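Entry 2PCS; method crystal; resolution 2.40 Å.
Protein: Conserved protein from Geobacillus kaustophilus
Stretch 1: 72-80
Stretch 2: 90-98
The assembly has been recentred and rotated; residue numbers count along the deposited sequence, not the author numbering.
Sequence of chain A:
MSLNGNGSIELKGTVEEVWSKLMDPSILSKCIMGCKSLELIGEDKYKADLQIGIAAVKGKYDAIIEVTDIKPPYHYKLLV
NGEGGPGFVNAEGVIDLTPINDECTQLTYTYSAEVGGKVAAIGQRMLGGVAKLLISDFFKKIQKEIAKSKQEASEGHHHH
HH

Stretch 1, residues 72-80: PPYHYKLLV
Stretch 2 (90-98) NAEGVIDLT

An antiparallel β ladder is normally carried by its backbone, but here one rung adds a short side-chain bond: His75 ND1 donates to Asp96 OD1 at 2.6 Å, near the plane of the imidazole. Their backbones form a non-hydrogen-bonded pair, which leaves the link to the side chains, with His75 at chi1 163° (t) and chi2 99° and Asp96 at chi1 -71° (m) and chi2 -65°, so the carboxylate reaches the ring edge.

The strands, 75-80 and 90-98, run at 167° with extended phi/psi (Lys77 -119/151, Val94 -127/133). Register pairs Tyr76 with Ile95, Leu78 with Gly93 and Val80 with Ala91 through reciprocal N-to-O hydrogen bonds of 2.8-2.9 Å. Before the strand, Tyr74 O accepts from Leu97 N (Leu97 m, t) at 2.7 Å.

Tyr76 (p, chi2 -78°) lays its ring over Ile95 (m, p), whose CB sits 4.0 Å from the ring centroid; Ile95 CD1 lies 4.4 Å from Leu78 CG (m, t). On this face Val80 (t) and Ala91 meet CB to CB at 4.3 Å, and Gly93 adds no side chain opposite Leu78. On the other, non-hydrogen-bonded rungs pair Lys77 with Val94 (t; CE to CG2 3.9 Å) and Leu79 (m, t) with Glu92 (CD2 to CB 3.8 Å). His75, Tyr76 and Leu97 are buried; 685 Å² is buried between the stretches, both sides summed.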

# COMPACT_ATOMS: atom_id res chain seq x y z
N PRO A 72 -13.37 -0.12 11.86
CA PRO A 72 -13.29 -1.48 11.42
C PRO A 72 -14.77 -1.81 11.06
O PRO A 72 -15.72 -1.11 11.53
CB PRO A 72 -12.97 -2.28 12.69
CG PRO A 72 -12.42 -1.24 13.65
CD PRO A 72 -13.05 0.05 13.29
N PRO A 73 -15.00 -2.76 10.15
CA PRO A 73 -14.00 -3.32 9.28
C PRO A 73 -14.01 -2.60 7.88
O PRO A 73 -13.81 -3.26 6.86
CB PRO A 73 -14.53 -4.75 9.17
CG PRO A 73 -16.06 -4.48 8.92
CD PRO A 73 -16.34 -3.35 9.89
N TYR A 74 -14.18 -1.28 7.81
CA TYR A 74 -14.42 -0.67 6.50
C TYR A 74 -13.61 0.56 6.07
O TYR A 74 -13.68 0.96 4.92
CB TYR A 74 -15.93 -0.31 6.36
CG TYR A 74 -16.33 0.79 7.31
CD1 TYR A 74 -16.73 0.49 8.63
CD2 TYR A 74 -16.30 2.11 6.91
CE1 TYR A 74 -17.09 1.50 9.52
CE2 TYR A 74 -16.64 3.14 7.80
CZ TYR A 74 -17.04 2.82 9.10
OH TYR A 74 -17.35 3.84 9.99
N HIS A 75 -12.90 1.22 6.94
CA HIS A 75 -12.19 2.41 6.52
C HIS A 75 -10.89 2.61 7.31
O HIS A 75 -10.87 2.43 8.51
CB HIS A 75 -13.08 3.60 6.70
CG HIS A 75 -12.35 4.91 6.69
ND1 HIS A 75 -12.28 5.71 5.57
CD2 HIS A 75 -11.65 5.55 7.65
CE1 HIS A 75 -11.59 6.80 5.85
NE2 HIS A 75 -11.21 6.73 7.12
N TYR A 76 -9.80 3.00 6.65
CA TYR A 76 -8.64 3.58 7.39
C TYR A 76 -7.83 4.57 6.58
O TYR A 76 -8.08 4.77 5.38
CB TYR A 76 -7.77 2.50 7.99
CG TYR A 76 -7.19 1.57 6.96
CD1 TYR A 76 -7.98 0.54 6.39
CD2 TYR A 76 -5.87 1.71 6.53
CE1 TYR A 76 -7.44 -0.34 5.42
CE2 TYR A 76 -5.31 0.85 5.58
CZ TYR A 76 -6.10 -0.16 5.02
OH TYR A 76 -5.52 -1.00 4.09
N LYS A 77 -6.90 5.26 7.25
CA LYS A 77 -5.96 6.14 6.60
C LYS A 77 -4.54 5.65 6.85
O LYS A 77 -4.29 5.01 7.84
CB LYS A 77 -6.14 7.58 7.05
CG LYS A 77 -7.51 8.10 6.70
CD LYS A 77 -7.61 9.61 7.01
CE LYS A 77 -8.80 10.31 6.33
NZ LYS A 77 -9.22 11.48 7.21
N LEU A 78 -3.64 5.92 5.90
CA LEU A 78 -2.23 5.55 6.04
C LEU A 78 -1.35 6.76 5.93
O LEU A 78 -1.57 7.59 5.05
CB LEU A 78 -1.79 4.56 4.95
CG LEU A 78 -2.16 3.09 5.04
CD1 LEU A 78 -1.33 2.44 3.94
CD2 LEU A 78 -1.93 2.35 6.43
N LEU A 79 -0.36 6.88 6.81
CA LEU A 79 0.68 7.91 6.65
C LEU A 79 1.97 7.18 6.45
O LEU A 79 2.29 6.29 7.24
CB LEU A 79 0.78 8.81 7.88
CG LEU A 79 -0.53 9.39 8.45
CD1 LEU A 79 -0.25 10.13 9.79
CD2 LEU A 79 -1.17 10.37 7.42
N VAL A 80 2.65 7.49 5.34
CA VAL A 80 3.92 6.86 5.01
C VAL A 80 5.09 7.88 4.85
O VAL A 80 4.97 8.85 4.08
CB VAL A 80 3.87 5.98 3.75
CG1 VAL A 80 5.28 5.39 3.48
CG2 VAL A 80 2.84 4.84 3.85
N ASN A 90 7.02 11.18 1.10
CA ASN A 90 6.00 11.41 2.11
C ASN A 90 4.59 11.24 1.50
O ASN A 90 4.21 11.93 0.56
CB ASN A 90 6.18 12.81 2.70
CG ASN A 90 7.55 13.00 3.28
OD1 ASN A 90 8.09 12.09 3.98
ND2 ASN A 90 8.19 14.15 2.96
N ALA A 91 3.81 10.32 2.06
CA ALA A 91 2.52 9.98 1.50
C ALA A 91 1.37 9.84 2.54
O ALA A 91 1.57 9.39 3.64
CB ALA A 91 2.68 8.69 0.70
N GLU A 92 0.17 10.19 2.14
CA GLU A 92 -1.03 9.78 2.87
C GLU A 92 -2.02 9.10 1.91
O GLU A 92 -2.08 9.44 0.70
CB GLU A 92 -1.68 10.95 3.68
CG GLU A 92 -1.67 12.28 2.94
CD GLU A 92 -2.33 13.47 3.69
OE1 GLU A 92 -2.94 14.33 2.96
OE2 GLU A 92 -2.22 13.58 4.98
N GLY A 93 -2.75 8.12 2.42
CA GLY A 93 -3.82 7.52 1.66
C GLY A 93 -5.01 7.28 2.52
O GLY A 93 -4.91 7.27 3.75
N VAL A 94 -6.15 7.07 1.86
CA VAL A 94 -7.41 6.70 2.49
C VAL A 94 -7.93 5.44 1.80
O VAL A 94 -7.96 5.34 0.57
CB VAL A 94 -8.46 7.81 2.32
CG1 VAL A 94 -9.69 7.49 3.13
CG2 VAL A 94 -7.90 9.23 2.72
N ILE A 95 -8.35 4.47 2.61
CA ILE A 95 -8.92 3.26 2.10
C ILE A 95 -10.37 3.05 2.64
O ILE A 95 -10.62 3.14 3.85
CB ILE A 95 -8.07 2.06 2.50
CG1 ILE A 95 -6.70 2.07 1.80
CG2 ILE A 95 -8.75 0.77 2.20
CD1 ILE A 95 -5.71 2.89 2.51
N ASP A 96 -11.29 2.71 1.74
CA ASP A 96 -12.67 2.41 2.10
C ASP A 96 -13.05 1.05 1.51
O ASP A 96 -12.71 0.74 0.35
CB ASP A 96 -13.59 3.51 1.59
CG ASP A 96 -13.41 4.82 2.37
OD1 ASP A 96 -13.72 4.84 3.58
OD2 ASP A 96 -12.96 5.85 1.79
N LEU A 97 -13.67 0.22 2.35
CA LEU A 97 -14.21 -1.04 1.87
C LEU A 97 -15.74 -0.91 1.71
O LEU A 97 -16.45 -0.36 2.60
CB LEU A 97 -13.80 -2.20 2.78
CG LEU A 97 -12.32 -2.51 3.01
CD1 LEU A 97 -12.14 -3.74 3.90
CD2 LEU A 97 -11.67 -2.79 1.69
N THR A 98 -16.22 -1.35 0.55
CA THR A 98 -17.65 -1.32 0.21
C THR A 98 -18.14 -2.67 -0.25
O THR A 98 -17.61 -3.21 -1.21
CB THR A 98 -17.90 -0.33 -0.89
OG1 THR A 98 -17.67 0.96 -0.34
CG2 THR A 98 -19.30 -0.35 -1.33